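Local atomic coordinates of beta-N-acetylhexosaminidase (Mycobacterium smegmatis, PDB entry 4YYF), a protein that probably hydrolyses terminal non-reducing N-acetyl-D-hexosamine residues from N-acetyl-beta-D-hexosaminides, as a member of glycoside hydrolase family 3. Residues A[52-55]-A[56-60]; A[289-292]-A[293-296]; A[234-237]-A[238-242]. The protein carries 1 engineered substitution. All coordinates share one frame; numbering follows the deposited sequence. Where two conformers were deposited one is given.

Contact 1. Residues A[52-55]-A[56-60]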
loop_
_atom_site.group_PDB
_atom_site.type_symbol
_atom_site.label_atom_id
_atom_site.label_comp_id
_atom_site.label_asym_id
_atom_site.label_seq_id
_atom_site.Cartn_x
_atom_site.Cartn_y
_atom_site.Cartn_z
ATOM N N GLY A 52 6.642 -1.225 -9.431
ATOM C CA GLY A 52 8.048 -1.142 -9.052
ATOM C C GLY A 52 8.915 -0.860 -10.263
ATOM O O GLY A 52 8.645 -1.385 -11.352
ATOM N N VAL A 53 9.946 -0.028 -10.075
ATOM C CA VAL A 53 10.867 0.357 -11.143
ATOM C C VAL A 53 12.304 0.003 -10.758
ATOM O O VAL A 53 12.632 -0.001 -9.582
ATOM C CB VAL A 53 10.773 1.862 -11.444
ATOM C CG1 VAL A 53 9.359 2.232 -11.909
ATOM C CG2 VAL A 53 11.153 2.683 -10.215
ATOM N N THR A 54 13.152 -0.306 -11.743
ATOM C CA THR A 54 14.528 -0.732 -11.462
ATOM C C THR A 54 15.523 0.428 -11.453
ATOM O O THR A 54 16.582 0.354 -10.818
ATOM C CB THR A 54 15.030 -1.767 -12.480
ATOM O OG1 THR A 54 14.842 -1.251 -13.803
ATOM C CG2 THR A 54 14.285 -3.080 -12.332
ATOM N N ASP A 55 15.182 1.494 -12.171
ATOM C CA ASP A 55 16.103 2.613 -12.372
ATOM C C ASP A 55 15.378 3.753 -13.062
ATOM O O ASP A 55 14.191 3.632 -13.404
ATOM C CB ASP A 55 17.298 2.169 -13.222
ATOM C CG ASP A 55 16.871 1.380 -14.446
ATOM O OD1 ASP A 55 16.172 1.946 -15.303
ATOM O OD2 ASP A 55 17.211 0.181 -14.546
ATOM N N ALA A 56 16.092 4.849 -13.283
ATOM C CA ALA A 56 15.502 6.034 -13.894
ATOM C C ALA A 56 14.913 5.734 -15.279
ATOM O O ALA A 56 13.824 6.191 -15.584
ATOM C CB ALA A 56 16.520 7.171 -13.974
ATOM N N ALA A 57 15.629 4.975 -16.110
ATOM C CA ALA A 57 15.172 4.729 -17.492
ATOM C C ALA A 57 13.870 3.925 -17.514
ATOM O O ALA A 57 12.979 4.151 -18.342
ATOM C CB ALA A 57 16.269 4.029 -18.329
ATOM N N ASP A 58 13.759 2.988 -16.586
ATOM C CA ASP A 58 12.560 2.163 -16.437
ATOM C C ASP A 58 11.382 3.038 -15.959
ATOM O O ASP A 58 10.263 2.973 -16.506
ATOM C CB ASP A 58 12.869 1.037 -15.429
ATOM C CG ASP A 58 11.741 0.022 -15.294
ATOM O OD1 ASP A 58 11.058 -0.276 -16.299
ATOM O OD2 ASP A 58 11.546 -0.495 -14.166
ATOM N N ALA A 59 11.640 3.885 -14.963
ATOM C CA ALA A 59 10.615 4.792 -14.453
ATOM C C ALA A 59 10.221 5.815 -15.508
ATOM O O ALA A 59 9.039 6.133 -15.664
ATOM C CB ALA A 59 11.094 5.505 -13.191
ATOM N N ARG A 60 11.209 6.345 -16.220
ATOM C CA ARG A 60 10.922 7.370 -17.223
ATOM C C ARG A 60 10.004 6.828 -18.325
ATOM O O ARG A 60 9.067 7.496 -18.741
ATOM C CB ARG A 60 12.208 7.920 -17.837
ATOM C CG ARG A 60 11.957 9.060 -18.828
ATOM C CD ARG A 60 13.259 9.655 -19.365
ATOM N NE ARG A 60 14.042 10.275 -18.297
ATOM C CZ ARG A 60 13.811 11.490 -17.804
ATOM N NH1 ARG A 60 12.809 12.231 -18.282
ATOM N NH2 ARG A 60 14.587 11.964 -16.834
HETATM O O HOH W 1 10.558 -2.892 -13.625
#
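Asp55 and Asp58 tie the loop 52-55 to the first turn of helix 56-66 by two carboxylate-to-backbone hydrogen bonds that run in opposite senses. In the first, Asp55 OD1 accepts from Asp58 N at 2.9 Å and is met nearly end-on. With chi1 of Asp55 at 47°, CG lies between its own backbone N and carbonyl carbon, which turns the carboxylate forward to the first turn of the helix; Ala57 CB lies 3.7 Å from OD1. In the second, Asp58 OD2 takes Thr54 N at 2.9 Å through its anti lone pair, the N-H pointing at it with an angle of 154°. With CG opposite its backbone N (chi1 -174°), the Asp58 carboxylate is carried to Thr54, whose side chain it crosses at about a right angle. Asp55 is thus the N-cap of a helix that follows strand 49-52 in the TIM barrel. The return bond from Asp58 goes to the residue before the cap, so this is N-capping without the reciprocal bond of a classical capping box. A water lies 2.6 Å from Asp58 OD2, with further acceptors in reach, while Asp58 OD1 is held by Thr324 OG1. Ala59 N donates to Asp55 O at 3.0 Å, an i to i+4 helical bond from the capping residue. Apolar contact comes from Val53, whose CG1 lies 3.9 Å from Ala59 CB; both side chains also touch Ile71 on strand 70-73. Ala56 and Ala59 also touch Met81.

Contact 2. Residues A[289-292]-A[293-296]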
loop_
_atom_site.group_PDB
_atom_site.type_symbol
_atom_site.label_atom_id
_atom_site.label_comp_id
_atom_site.label_asym_id
_atom_site.label_seq_id
_atom_site.Cartn_x
_atom_site.Cartn_y
_atom_site.Cartn_z
ATOM N N THR A 289 -3.463 -2.761 -2.648
ATOM C CA THR A 289 -3.176 -4.170 -2.412
ATOM C C THR A 289 -1.703 -4.320 -2.080
ATOM O O THR A 289 -0.885 -3.467 -2.421
ATOM C CB THR A 289 -3.412 -5.045 -3.654
ATOM O OG1 THR A 289 -2.427 -4.705 -4.642
ATOM C CG2 THR A 289 -4.810 -4.849 -4.211
ATOM N N ASP A 290 -1.360 -5.440 -1.457
ATOM C CA ASP A 290 0.034 -5.854 -1.321
ATOM C C ASP A 290 0.473 -6.323 -2.717
ATOM O O ASP A 290 -0.348 -6.400 -3.639
ATOM C CB ASP A 290 0.125 -6.988 -0.286
ATOM C CG ASP A 290 1.529 -7.180 0.296
ATOM O OD1 ASP A 290 2.517 -6.642 -0.241
ATOM O OD2 ASP A 290 1.635 -7.901 1.307
ATOM N N ASP A 291 1.760 -6.617 -2.869
ATOM C CA ASP A 291 2.373 -6.975 -4.159
ATOM C C ASP A 291 1.679 -8.165 -4.829
ATOM O O ASP A 291 1.633 -9.256 -4.277
ATOM C CB ASP A 291 3.872 -7.224 -3.903
ATOM C CG ASP A 291 4.595 -7.945 -5.029
ATOM O OD1 ASP A 291 4.163 -7.933 -6.199
ATOM O OD2 ASP A 291 5.655 -8.527 -4.716
ATOM N N LEU A 292 1.135 -7.923 -6.024
ATOM C CA LEU A 292 0.347 -8.921 -6.758
ATOM C C LEU A 292 1.145 -9.825 -7.701
ATOM O O LEU A 292 0.598 -10.790 -8.232
ATOM C CB LEU A 292 -0.773 -8.245 -7.557
ATOM C CG LEU A 292 -1.850 -7.494 -6.784
ATOM C CD1 LEU A 292 -2.697 -6.681 -7.739
ATOM C CD2 LEU A 292 -2.725 -8.463 -5.997
ATOM N N SER A 293 2.429 -9.540 -7.913
ATOM C CA SER A 293 3.189 -10.305 -8.912
ATOM C C SER A 293 4.225 -11.278 -8.331
ATOM O O SER A 293 4.356 -12.409 -8.803
ATOM C CB SER A 293 3.861 -9.366 -9.910
ATOM O OG SER A 293 4.857 -8.585 -9.268
ATOM N N SER A 294 4.978 -10.851 -7.327
ATOM C CA SER A 294 6.076 -11.693 -6.840
ATOM C C SER A 294 5.670 -12.582 -5.686
ATOM O O SER A 294 6.412 -13.498 -5.317
ATOM C CB SER A 294 7.279 -10.854 -6.419
ATOM O OG SER A 294 7.074 -10.287 -5.135
HETATM N N MSE A 295 4.499 -12.327 -5.113
HETATM C CA MSE A 295 4.069 -13.044 -3.906
HETATM C C MSE A 295 3.266 -14.301 -4.213
HETATM O O MSE A 295 2.231 -14.234 -4.878
HETATM C CB MSE A 295 3.281 -12.103 -2.977
HETATM C CG MSE A 295 4.136 -10.945 -2.499
HETATM SE SE MSE A 295 3.281 -9.784 -1.196
HETATM C CE MSE A 295 3.302 -10.998 0.320
ATOM N N GLY A 296 3.742 -15.435 -3.694
ATOM C CA GLY A 296 3.168 -16.740 -3.975
ATOM C C GLY A 296 1.700 -16.914 -3.618
ATOM O O GLY A 296 1.001 -17.698 -4.264
#
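An Asx turn in the loop between strand 287-289 and helix 296-299 brings Asp291 against Ser293 and Ser294. Asp291 OD1 accepts Ser293 N at 2.9 Å and Ser294 N at 3.2 Å. Both N-H groups come to the same face of the carboxylate: that of Ser293 from well above the plane, 41° out of it, that of Ser294 on the syn side but also tilted out of the plane. Ser293 OG lies 3.2 Å from the same Asp291 OD1, though where its proton goes is not settled. CG of Asp291 is placed opposite its backbone N (chi1 165°), which carries the buried carboxylate forward over the turn, and two main-chain donors then hold OD1. The carbonyl O of Asp291 is bonded by His251 NE2. The side chain of Met295, a selenomethionine, folds back toward Asp290. Its SE lies over a face of the Asp290 carboxylate, 3.4 Å from OD1 and 3.5 Å from OD2, and the two side chains cross at about a right angle. A bend at chi3, 71°, turns CE to within 3.7 Å of Asp290 OD2. Asp290 OD1 also accepts Asp291 N at 2.7 Å, which ties the carboxylate to the amide of the following residue. An acetate ion lies beside Asp290, probably from the crystallisation liquor, and may mark a pocket. Such a position, just past the C-terminal end of a barrel strand, is where TIM-barrel enzymes place their active-site loops.

Contact 3. Residues A[234-237]-A[238-242]; sequences VPYR and TLTGQ
Thr240 sets its side chain across that of Tyr236 at about a right angle, its methyl group at the rim of the ring. Thr240 CG2 lies in the ring plane, 3.9 Å from Tyr236 CD1, so the edge and not a face receives it. The hydroxyl branch turns instead to the backbone: with chi1 at 64°, Thr240 OG1 sits between its own N and carbonyl carbon and donates to Tyr236 O at 3.0 Å. Tyr236 O is gripped a second time by Thr240 N at 3.2 Å, so one carbonyl takes both hydrogen-bond donors of the same threonine, the hydroxyl 19° and the amide 32° out of its plane. Thr240 OG1 also bonds Tyr278 OH. One residue back along the helix, Pro235 and Leu239 are aligned in the same four-residue spacing. Leu239 N donates to Pro235 O at 3.1 Å in the carbonyl plane, and Thr238 N adds a weak bond to the same oxygen. Leu239 CG lies just beyond this oxygen, to one side of the carbonyl plane, 3.2 Å from Pro235 O, while CD1 only reaches Pro235 CB loosely. On another side a water donates to Val234 O and is hydrogen-bonded to Thr238 OG1 at 3.1 Å. Leu239 to Gln242 form a type I beta turn. Tyr236, Leu239 and Thr240 rest on Leu202 of strand 199-205, and the Tyr236 ring meets Phe205 edge-to-face. Helix 234-239, between parallel strands 199-205 and 246-249, thus sits on the first of these and, through Pro235, on Val182 and Thr183 of helix 179-196.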
loop_
_atom_site.group_PDB
_atom_site.type_symbol
_atom_site.label_atom_id
_atom_site.label_comp_id
_atom_site.label_asym_id
_atom_site.label_seq_id
_atom_site.Cartn_x
_atom_site.Cartn_y
_atom_site.Cartn_z
ATOM N N VAL A 234 -8.359 -4.208 15.895
ATOM C CA VAL A 234 -8.496 -3.111 16.861
ATOM C C VAL A 234 -7.788 -1.794 16.460
ATOM O O VAL A 234 -8.401 -0.726 16.548
ATOM C CB VAL A 234 -8.143 -3.565 18.305
ATOM C CG1 VAL A 234 -8.102 -2.385 19.256
ATOM C CG2 VAL A 234 -9.165 -4.597 18.783
ATOM N N PRO A 235 -6.516 -1.858 16.009
ATOM C CA PRO A 235 -5.832 -0.611 15.631
ATOM C C PRO A 235 -6.537 0.189 14.524
ATOM O O PRO A 235 -6.528 1.421 14.567
ATOM C CB PRO A 235 -4.458 -1.106 15.142
ATOM C CG PRO A 235 -4.232 -2.373 15.912
ATOM C CD PRO A 235 -5.591 -3.013 15.991
ATOM N N TYR A 236 -7.133 -0.492 13.550
ATOM C CA TYR A 236 -7.824 0.201 12.461
ATOM C C TYR A 236 -8.994 1.058 12.946
ATOM O O TYR A 236 -9.323 2.063 12.324
ATOM C CB TYR A 236 -8.319 -0.793 11.403
ATOM C CG TYR A 236 -7.207 -1.524 10.682
ATOM C CD1 TYR A 236 -6.593 -0.968 9.568
ATOM C CD2 TYR A 236 -6.771 -2.773 11.115
ATOM C CE1 TYR A 236 -5.571 -1.635 8.901
ATOM C CE2 TYR A 236 -5.741 -3.445 10.456
ATOM C CZ TYR A 236 -5.155 -2.867 9.349
ATOM O OH TYR A 236 -4.138 -3.532 8.684
ATOM N N ARG A 237 -9.614 0.662 14.056
ATOM C CA ARG A 237 -10.792 1.370 14.560
ATOM C C ARG A 237 -10.533 2.844 14.816
ATOM O O ARG A 237 -11.408 3.667 14.600
ATOM C CB ARG A 237 -11.308 0.747 15.850
ATOM C CG ARG A 237 -11.789 -0.684 15.754
ATOM C CD ARG A 237 -12.103 -1.151 17.162
ATOM N NE ARG A 237 -12.459 -2.563 17.267
ATOM C CZ ARG A 237 -12.657 -3.185 18.427
ATOM N NH1 ARG A 237 -12.986 -4.469 18.455
ATOM N NH2 ARG A 237 -12.521 -2.517 19.565
ATOM N N THR A 238 -9.340 3.179 15.296
ATOM C CA THR A 238 -9.011 4.585 15.511
ATOM C C THR A 238 -8.101 5.164 14.425
ATOM O O THR A 238 -8.214 6.335 14.090
ATOM C CB THR A 238 -8.414 4.860 16.903
ATOM O OG1 THR A 238 -7.227 4.096 17.067
ATOM C CG2 THR A 238 -9.402 4.481 17.994
ATOM N N LEU A 239 -7.212 4.350 13.870
ATOM C CA LEU A 239 -6.174 4.877 12.992
ATOM C C LEU A 239 -6.671 5.220 11.586
ATOM O O LEU A 239 -6.111 6.089 10.933
ATOM C CB LEU A 239 -4.975 3.924 12.924
ATOM C CG LEU A 239 -4.264 3.712 14.261
ATOM C CD1 LEU A 239 -2.968 2.942 14.081
ATOM C CD2 LEU A 239 -4.000 5.065 14.925
ATOM N N THR A 240 -7.717 4.547 11.117
ATOM C CA THR A 240 -8.256 4.862 9.786
ATOM C C THR A 240 -8.963 6.208 9.741
ATOM O O THR A 240 -9.173 6.765 8.659
ATOM C CB THR A 240 -9.218 3.781 9.261
ATOM O OG1 THR A 240 -10.369 3.711 10.102
ATOM C CG2 THR A 240 -8.545 2.431 9.248
ATOM N N GLY A 241 -9.332 6.727 10.912
ATOM C CA GLY A 241 -10.043 7.989 11.009
ATOM C C GLY A 241 -9.131 9.191 11.173
ATOM O O GLY A 241 -9.605 10.318 11.318
ATOM N N GLN A 242 -7.825 8.955 11.145
ATOM C CA GLN A 242 -6.834 10.028 11.266
ATOM C C GLN A 242 -6.229 10.288 9.879
ATOM O O GLN A 242 -5.302 9.610 9.456
ATOM C CB GLN A 242 -5.773 9.660 12.332
ATOM C CG GLN A 242 -6.370 9.535 13.759
ATOM C CD GLN A 242 -5.399 8.986 14.815
ATOM O OE1 GLN A 242 -4.205 8.825 14.564
ATOM N NE2 GLN A 242 -5.925 8.701 16.014
HETATM O O HOH W 2 -8.266 1.427 18.179
#

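Overall arrangement
Along the chain contact 1 comes first, then contact 3, then contact 2, all in the TIM-barrel domain of the family. Contacts 1 and 2 follow barrel strands 49-52 and 287-289, and both bond to strand 319-321; their centres are 19 Å apart, nearest atoms about 8 Å. They lie just past their strands on the same C-terminal side of the barrel, where TIM-barrel enzymes usually have their active-site loops. Contact 3, on helix 234-239 ahead of strand 246-249, packs against the outside of the sheet across the barrel. Its centre is 25 Å from that of contact 2 and 34 Å from that of contact 1. None touches another.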